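IPT/TIG domain-containing protein from Bacteroides thetaiotaomicron is of unknown function but, built as a six-bladed beta-propeller with an immunoglobulin-like domain, probably serves as an auxiliary nutrient-binding protein. Local coordinates of one contact, PDB 3TC9 (chain A, 2.23 Å), residues N237-F242 and V250-F255, beside the matching contact of the related putative phosphatase from Bacteroides thetaiotaomicron, PDB 3KYA (chain B, 1.77 Å), residues N258-F263 and V271-L276. Both blocks share one frame: the second was fitted to the first on N, CA, C and O of the twelve residues, RMSD 0.30 Å. Numbering follows each deposited sequence.

Structure 1 (3TC9); sequences NGELYF and VFRYDF.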
loop_
_atom_site.group_PDB
_atom_site.type_symbol
_atom_site.label_atom_id
_atom_site.label_comp_id
_atom_site.label_asym_id
_atom_site.label_seq_id
_atom_site.Cartn_x
_atom_site.Cartn_y
_atom_site.Cartn_z
ATOM N N ASN A 237 -16.203 1.107 20.118
ATOM C CA ASN A 237 -17.244 1.278 21.140
ATOM C C ASN A 237 -17.105 2.580 21.981
ATOM O O ASN A 237 -18.047 2.943 22.682
ATOM C CB ASN A 237 -17.320 0.040 22.040
ATOM C CG ASN A 237 -17.796 -1.225 21.339
ATOM O OD1 ASN A 237 -18.581 -1.190 20.384
ATOM N ND2 ASN A 237 -17.337 -2.379 21.794
ATOM N N GLY A 238 -15.973 3.271 21.882
ATOM C CA GLY A 238 -15.765 4.564 22.526
ATOM C C GLY A 238 -15.535 4.684 24.022
ATOM O O GLY A 238 -15.350 5.806 24.495
ATOM N N GLU A 239 -15.509 3.565 24.788
ATOM C CA GLU A 239 -15.266 3.636 26.242
ATOM C C GLU A 239 -13.771 3.931 26.565
ATOM O O GLU A 239 -12.890 3.645 25.754
ATOM C CB GLU A 239 -15.761 2.370 26.972
ATOM C CG GLU A 239 -14.932 1.119 26.757
ATOM C CD GLU A 239 -15.239 0.265 25.543
ATOM O OE1 GLU A 239 -15.941 0.738 24.623
ATOM O OE2 GLU A 239 -14.775 -0.895 25.515
ATOM N N LEU A 240 -13.503 4.487 27.762
ATOM C CA LEU A 240 -12.162 4.888 28.180
ATOM C C LEU A 240 -11.506 3.893 29.139
ATOM O O LEU A 240 -12.119 3.480 30.122
ATOM C CB LEU A 240 -12.234 6.262 28.847
ATOM C CG LEU A 240 -10.899 6.931 29.181
ATOM C CD1 LEU A 240 -10.340 7.625 27.979
ATOM C CD2 LEU A 240 -11.065 7.924 30.288
ATOM N N TYR A 241 -10.243 3.548 28.862
ATOM C CA TYR A 241 -9.423 2.672 29.692
ATOM C C TYR A 241 -8.265 3.491 30.229
ATOM O O TYR A 241 -7.667 4.276 29.486
ATOM C CB TYR A 241 -8.923 1.457 28.891
ATOM C CG TYR A 241 -10.055 0.541 28.479
ATOM C CD1 TYR A 241 -10.525 -0.449 29.339
ATOM C CD2 TYR A 241 -10.687 0.689 27.246
ATOM C CE1 TYR A 241 -11.590 -1.274 28.979
ATOM C CE2 TYR A 241 -11.754 -0.131 26.876
ATOM C CZ TYR A 241 -12.214 -1.098 27.758
ATOM O OH TYR A 241 -13.286 -1.883 27.430
ATOM N N PHE A 242 -7.973 3.361 31.515
ATOM C CA PHE A 242 -6.860 4.105 32.113
ATOM C C PHE A 242 -6.331 3.301 33.280
ATOM O O PHE A 242 -6.915 2.272 33.617
ATOM C CB PHE A 242 -7.284 5.531 32.517
ATOM C CG PHE A 242 -8.421 5.613 33.501
ATOM C CD1 PHE A 242 -9.743 5.643 33.061
ATOM C CD2 PHE A 242 -8.173 5.718 34.867
ATOM C CE1 PHE A 242 -10.803 5.728 33.977
ATOM C CE2 PHE A 242 -9.226 5.800 35.777
ATOM C CZ PHE A 242 -10.536 5.815 35.325
ATOM N N VAL A 250 -6.081 -1.474 35.908
ATOM C CA VAL A 250 -6.780 -0.973 34.734
ATOM C C VAL A 250 -8.221 -0.636 35.165
ATOM O O VAL A 250 -8.846 -1.416 35.897
ATOM C CB VAL A 250 -6.738 -1.999 33.575
ATOM C CG1 VAL A 250 -7.443 -1.462 32.318
ATOM C CG2 VAL A 250 -5.295 -2.417 33.270
ATOM N N PHE A 251 -8.726 0.528 34.726
ATOM C CA PHE A 251 -10.087 1.003 34.978
ATOM C C PHE A 251 -10.812 1.227 33.671
ATOM O O PHE A 251 -10.193 1.606 32.684
ATOM C CB PHE A 251 -10.078 2.297 35.799
ATOM C CG PHE A 251 -9.522 2.129 37.187
ATOM C CD1 PHE A 251 -10.331 1.671 38.228
ATOM C CD2 PHE A 251 -8.192 2.444 37.464
ATOM C CE1 PHE A 251 -9.819 1.504 39.510
ATOM C CE2 PHE A 251 -7.675 2.284 38.753
ATOM C CZ PHE A 251 -8.502 1.832 39.771
ATOM N N ARG A 252 -12.124 0.997 33.667
ATOM C CA ARG A 252 -12.965 1.204 32.493
ATOM C C ARG A 252 -13.980 2.294 32.798
ATOM O O ARG A 252 -14.688 2.194 33.789
ATOM C CB ARG A 252 -13.653 -0.103 32.112
ATOM C CG ARG A 252 -14.445 -0.036 30.840
ATOM C CD ARG A 252 -15.367 -1.234 30.808
ATOM N NE ARG A 252 -16.014 -1.381 29.505
ATOM C CZ ARG A 252 -17.153 -0.787 29.184
ATOM N NH1 ARG A 252 -17.774 -0.013 30.059
ATOM N NH2 ARG A 252 -17.684 -0.968 27.979
ATOM N N TYR A 253 -14.058 3.324 31.965
ATOM C CA TYR A 253 -15.008 4.400 32.188
ATOM C C TYR A 253 -16.012 4.466 31.040
ATOM O O TYR A 253 -15.626 4.553 29.880
ATOM C CB TYR A 253 -14.276 5.739 32.374
ATOM C CG TYR A 253 -15.191 6.942 32.443
ATOM C CD1 TYR A 253 -15.809 7.304 33.635
ATOM C CD2 TYR A 253 -15.424 7.731 31.321
ATOM C CE1 TYR A 253 -16.632 8.429 33.711
ATOM C CE2 TYR A 253 -16.268 8.839 31.376
ATOM C CZ TYR A 253 -16.866 9.189 32.575
ATOM O OH TYR A 253 -17.688 10.292 32.641
ATOM N N ASP A 254 -17.299 4.431 31.374
ATOM C CA ASP A 254 -18.374 4.527 30.387
ATOM C C ASP A 254 -18.869 5.967 30.352
ATOM O O ASP A 254 -19.319 6.483 31.371
ATOM C CB ASP A 254 -19.507 3.542 30.707
ATOM C CG ASP A 254 -20.558 3.429 29.617
ATOM O OD1 ASP A 254 -21.231 4.440 29.333
ATOM O OD2 ASP A 254 -20.720 2.325 29.063
ATOM N N PHE A 255 -18.740 6.617 29.190
ATOM C CA PHE A 255 -19.107 8.015 28.990
ATOM C C PHE A 255 -20.610 8.288 29.163
ATOM O O PHE A 255 -20.969 9.370 29.628
ATOM C CB PHE A 255 -18.656 8.483 27.604
ATOM C CG PHE A 255 -17.178 8.784 27.504
ATOM C CD1 PHE A 255 -16.693 10.059 27.775
ATOM C CD2 PHE A 255 -16.272 7.795 27.120
ATOM C CE1 PHE A 255 -15.326 10.339 27.675
ATOM C CE2 PHE A 255 -14.904 8.076 27.009
ATOM C CZ PHE A 255 -14.439 9.343 27.287
#
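Leu240 with Tyr253 and Phe242 with Phe251 form antiparallel hydrogen-bonded pairs, strand segments running at 159° and Tyr253 N standing 2.7 Å from Leu240 O. This hairpin supplies the two inner strands of a four-stranded sheet, a beta-propeller blade. On the face bearing Tyr241 and Arg252, Tyr241 OH donates to Glu239 OE2 over 2.6 Å, meeting its anti lone pair; Tyr299 also bonds this oxygen. Arg252, extended from CG to NE, lies alongside Tyr241. Glu239 CG sits over one face of the Arg252 guanidinium, and Arg252 NH2 makes a long salt bridge to Glu239 OE2 (3.8 Å) besides its hydrogen bond to Lys304 O. On the opposite face, Phe251 CB lies 3.7 Å from the Phe242 ring centroid, a CH-pi contact. With CG anti to the backbone N (chi1 173°), Tyr253 keeps CB 3.8 Å from Phe242 CE1 while its side chain touches Leu222 of the preceding sheet. Phe255 CE2 touches Gly238 O (3.4 Å) and Leu240 CB (3.7 Å), and Phe255 CD2 is 4.3 Å from Tyr253 CD2.

How the two compare
The bonds that can be compared recur. Tyr241(A) OH meets Glu239(A) OE2 as Tyr262(B) OH meets Glu260(B) OE2, the long salt bridge from this carboxylate to Arg252(A) or Arg273(B) persists, and the backbone bonds of Leu240(A) with Tyr253(A) recur between Leu261(B) and Leu274(B). A water bonded to Leu276(B) N, and weakly to Gly259(B) O, is modelled in B alone, which may reflect modelling or resolution. In the packing, Leu240(A), Phe242(A), Phe251(A) and their counterparts keep their place. Tyr253(A) and Leu274(B) start alike: CB coincides, chi1 is 173° against 175°, and the CG atoms lie 0.7 Å apart. CD1 of Tyr253(A) and CD2 of Leu274(B) are 1.2 Å apart, but CD2, CE1, CE2, CZ and OH of Tyr253(A) have no counterpart in the side chain of Leu274(B), whose CD1 is in turn without a match. Leu276(B) CD2 is the nearby atom there, 2.2 Å apart from the place of Tyr253(A) CE2 after superposition, too far to replace it atom for atom. Tyr253(A) CD2 touches Phe255(A) CD2 (4.3 Å), as Leu274(B) CD2 touches Leu276(B) CD2 (4.0 Å). Phe255(A) and Leu276(B) both touch the matching glycine and leucine. Their CB atoms stand 1.1 Å apart, and CE2 of Phe255(A) and CD2 of Leu276(B) have no counterpart in the other side chain.

Structure 2 (3KYA); sequences NGELYF and VFRLDL.
Leu261 with Leu274 and Phe263 with Phe272 form antiparallel hydrogen-bonded pairs, strand segments running at 157° and Leu274 N standing 2.9 Å from Leu261 O. On the face bearing Tyr262 and Arg273, Tyr262 OH donates to Glu260 OE2 over 2.7 Å, meeting its anti lone pair; Tyr339 also bonds this oxygen. Arg273, extended from CG to NE, lies alongside Tyr262. Glu260 CG sits over one face of the Arg273 guanidinium, and Arg273 NH2 makes a long salt bridge to Glu260 OE2 (3.9 Å) besides its hydrogen bond to Lys344 O. On the opposite face, Phe272 CB lies 3.9 Å from the Phe263 ring centroid, a CH-pi contact. With CG anti to the backbone N (chi1 175°), Leu274 keeps CB 4.5 Å from Phe263 CE1 while its side chain touches Ile243 of the preceding sheet. Leu276 approaches Gly259 O with CD1 (4.3 Å) and Leu261 CB with CD2 (4.5 Å). Leu276 CD2 is 4.0 Å from Leu274 CD2. A water accepts from Leu276 N and weakly donates to Gly259 O.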
loop_
_atom_site.group_PDB
_atom_site.type_symbol
_atom_site.label_atom_id
_atom_site.label_comp_id
_atom_site.label_asym_id
_atom_site.label_seq_id
_atom_site.Cartn_x
_atom_site.Cartn_y
_atom_site.Cartn_z
ATOM N N ASN B 258 -16.184 1.017 20.267
ATOM C CA ASN B 258 -17.258 1.206 21.253
ATOM C C ASN B 258 -17.186 2.495 22.081
ATOM O O ASN B 258 -18.153 2.845 22.761
ATOM C CB ASN B 258 -17.381 -0.044 22.143
ATOM C CG ASN B 258 -17.802 -1.279 21.353
ATOM O OD1 ASN B 258 -18.645 -1.194 20.461
ATOM N ND2 ASN B 258 -17.211 -2.442 21.676
ATOM N N GLY B 259 -16.028 3.150 22.071
ATOM C CA GLY B 259 -15.851 4.456 22.701
ATOM C C GLY B 259 -15.603 4.587 24.190
ATOM O O GLY B 259 -15.434 5.708 24.672
ATOM N N GLU B 260 -15.581 3.480 24.941
ATOM C CA GLU B 260 -15.331 3.583 26.375
ATOM C C GLU B 260 -13.868 3.985 26.618
ATOM O O GLU B 260 -13.026 3.891 25.715
ATOM C CB GLU B 260 -15.727 2.294 27.131
ATOM C CG GLU B 260 -14.826 1.063 26.934
ATOM C CD GLU B 260 -15.082 0.290 25.650
ATOM O OE1 GLU B 260 -15.769 0.817 24.738
ATOM O OE2 GLU B 260 -14.594 -0.870 25.566
ATOM N N LEU B 261 -13.588 4.431 27.840
ATOM C CA LEU B 261 -12.275 4.908 28.250
ATOM C C LEU B 261 -11.542 3.941 29.188
ATOM O O LEU B 261 -12.099 3.502 30.196
ATOM C CB LEU B 261 -12.416 6.250 28.967
ATOM C CG LEU B 261 -11.115 6.948 29.399
ATOM C CD1 LEU B 261 -10.284 7.393 28.191
ATOM C CD2 LEU B 261 -11.427 8.122 30.315
ATOM N N TYR B 262 -10.295 3.628 28.846
ATOM C CA TYR B 262 -9.431 2.818 29.689
ATOM C C TYR B 262 -8.304 3.684 30.242
ATOM O O TYR B 262 -7.668 4.435 29.493
ATOM C CB TYR B 262 -8.893 1.612 28.909
ATOM C CG TYR B 262 -9.998 0.647 28.539
ATOM C CD1 TYR B 262 -10.495 -0.273 29.466
ATOM C CD2 TYR B 262 -10.593 0.691 27.281
ATOM C CE1 TYR B 262 -11.528 -1.130 29.134
ATOM C CE2 TYR B 262 -11.615 -0.169 26.940
ATOM C CZ TYR B 262 -12.089 -1.072 27.868
ATOM O OH TYR B 262 -13.123 -1.906 27.526
ATOM N N PHE B 263 -8.113 3.656 31.562
ATOM C CA PHE B 263 -6.997 4.369 32.186
ATOM C C PHE B 263 -6.434 3.508 33.333
ATOM O O PHE B 263 -7.131 2.622 33.850
ATOM C CB PHE B 263 -7.389 5.781 32.635
ATOM C CG PHE B 263 -8.399 5.817 33.744
ATOM C CD1 PHE B 263 -9.749 5.687 33.475
ATOM C CD2 PHE B 263 -7.993 6.023 35.051
ATOM C CE1 PHE B 263 -10.679 5.723 34.501
ATOM C CE2 PHE B 263 -8.920 6.043 36.097
ATOM C CZ PHE B 263 -10.259 5.900 35.819
ATOM N N VAL B 271 -6.154 -1.459 35.792
ATOM C CA VAL B 271 -6.765 -0.950 34.570
ATOM C C VAL B 271 -8.238 -0.703 34.893
ATOM O O VAL B 271 -8.943 -1.622 35.327
ATOM C CB VAL B 271 -6.603 -1.884 33.350
ATOM C CG1 VAL B 271 -7.464 -1.401 32.180
ATOM C CG2 VAL B 271 -5.132 -1.966 32.933
ATOM N N PHE B 272 -8.676 0.549 34.716
ATOM C CA PHE B 272 -10.049 0.970 34.976
ATOM C C PHE B 272 -10.781 1.256 33.670
ATOM O O PHE B 272 -10.175 1.740 32.715
ATOM C CB PHE B 272 -10.096 2.245 35.828
ATOM C CG PHE B 272 -9.458 2.113 37.177
ATOM C CD1 PHE B 272 -10.111 1.449 38.202
ATOM C CD2 PHE B 272 -8.230 2.697 37.437
ATOM C CE1 PHE B 272 -9.526 1.336 39.454
ATOM C CE2 PHE B 272 -7.640 2.589 38.690
ATOM C CZ PHE B 272 -8.290 1.905 39.696
ATOM N N ARG B 273 -12.085 0.974 33.654
ATOM C CA ARG B 273 -12.957 1.181 32.494
ATOM C C ARG B 273 -14.103 2.123 32.845
ATOM O O ARG B 273 -14.881 1.839 33.764
ATOM C CB ARG B 273 -13.559 -0.154 32.056
ATOM C CG ARG B 273 -14.430 -0.121 30.797
ATOM C CD ARG B 273 -15.142 -1.451 30.604
ATOM N NE ARG B 273 -15.885 -1.564 29.346
ATOM C CZ ARG B 273 -17.071 -1.012 29.097
ATOM N NH1 ARG B 273 -17.671 -0.248 30.002
ATOM N NH2 ARG B 273 -17.654 -1.207 27.919
ATOM N N LEU B 274 -14.222 3.220 32.098
ATOM C CA LEU B 274 -15.305 4.181 32.268
ATOM C C LEU B 274 -16.119 4.324 30.982
ATOM O O LEU B 274 -15.560 4.533 29.893
ATOM C CB LEU B 274 -14.758 5.559 32.660
ATOM C CG LEU B 274 -15.789 6.691 32.742
ATOM C CD1 LEU B 274 -16.876 6.380 33.795
ATOM C CD2 LEU B 274 -15.096 8.007 33.038
ATOM N N ASP B 275 -17.433 4.177 31.106
ATOM C CA ASP B 275 -18.332 4.405 29.994
ATOM C C ASP B 275 -18.673 5.890 30.094
ATOM O O ASP B 275 -19.338 6.310 31.048
ATOM C CB ASP B 275 -19.579 3.519 30.102
ATOM C CG ASP B 275 -20.511 3.637 28.893
ATOM O OD1 ASP B 275 -20.437 4.628 28.135
ATOM O OD2 ASP B 275 -21.355 2.733 28.721
ATOM N N LEU B 276 -18.210 6.689 29.128
ATOM C CA LEU B 276 -18.465 8.137 29.148
ATOM C C LEU B 276 -19.959 8.505 29.151
ATOM O O LEU B 276 -20.310 9.604 29.585
ATOM C CB LEU B 276 -17.747 8.858 27.991
ATOM C CG LEU B 276 -16.214 8.762 27.985
ATOM C CD1 LEU B 276 -15.630 9.456 26.747
ATOM C CD2 LEU B 276 -15.626 9.337 29.285
HETATM O O HOH W 1 -17.845 5.915 26.331
#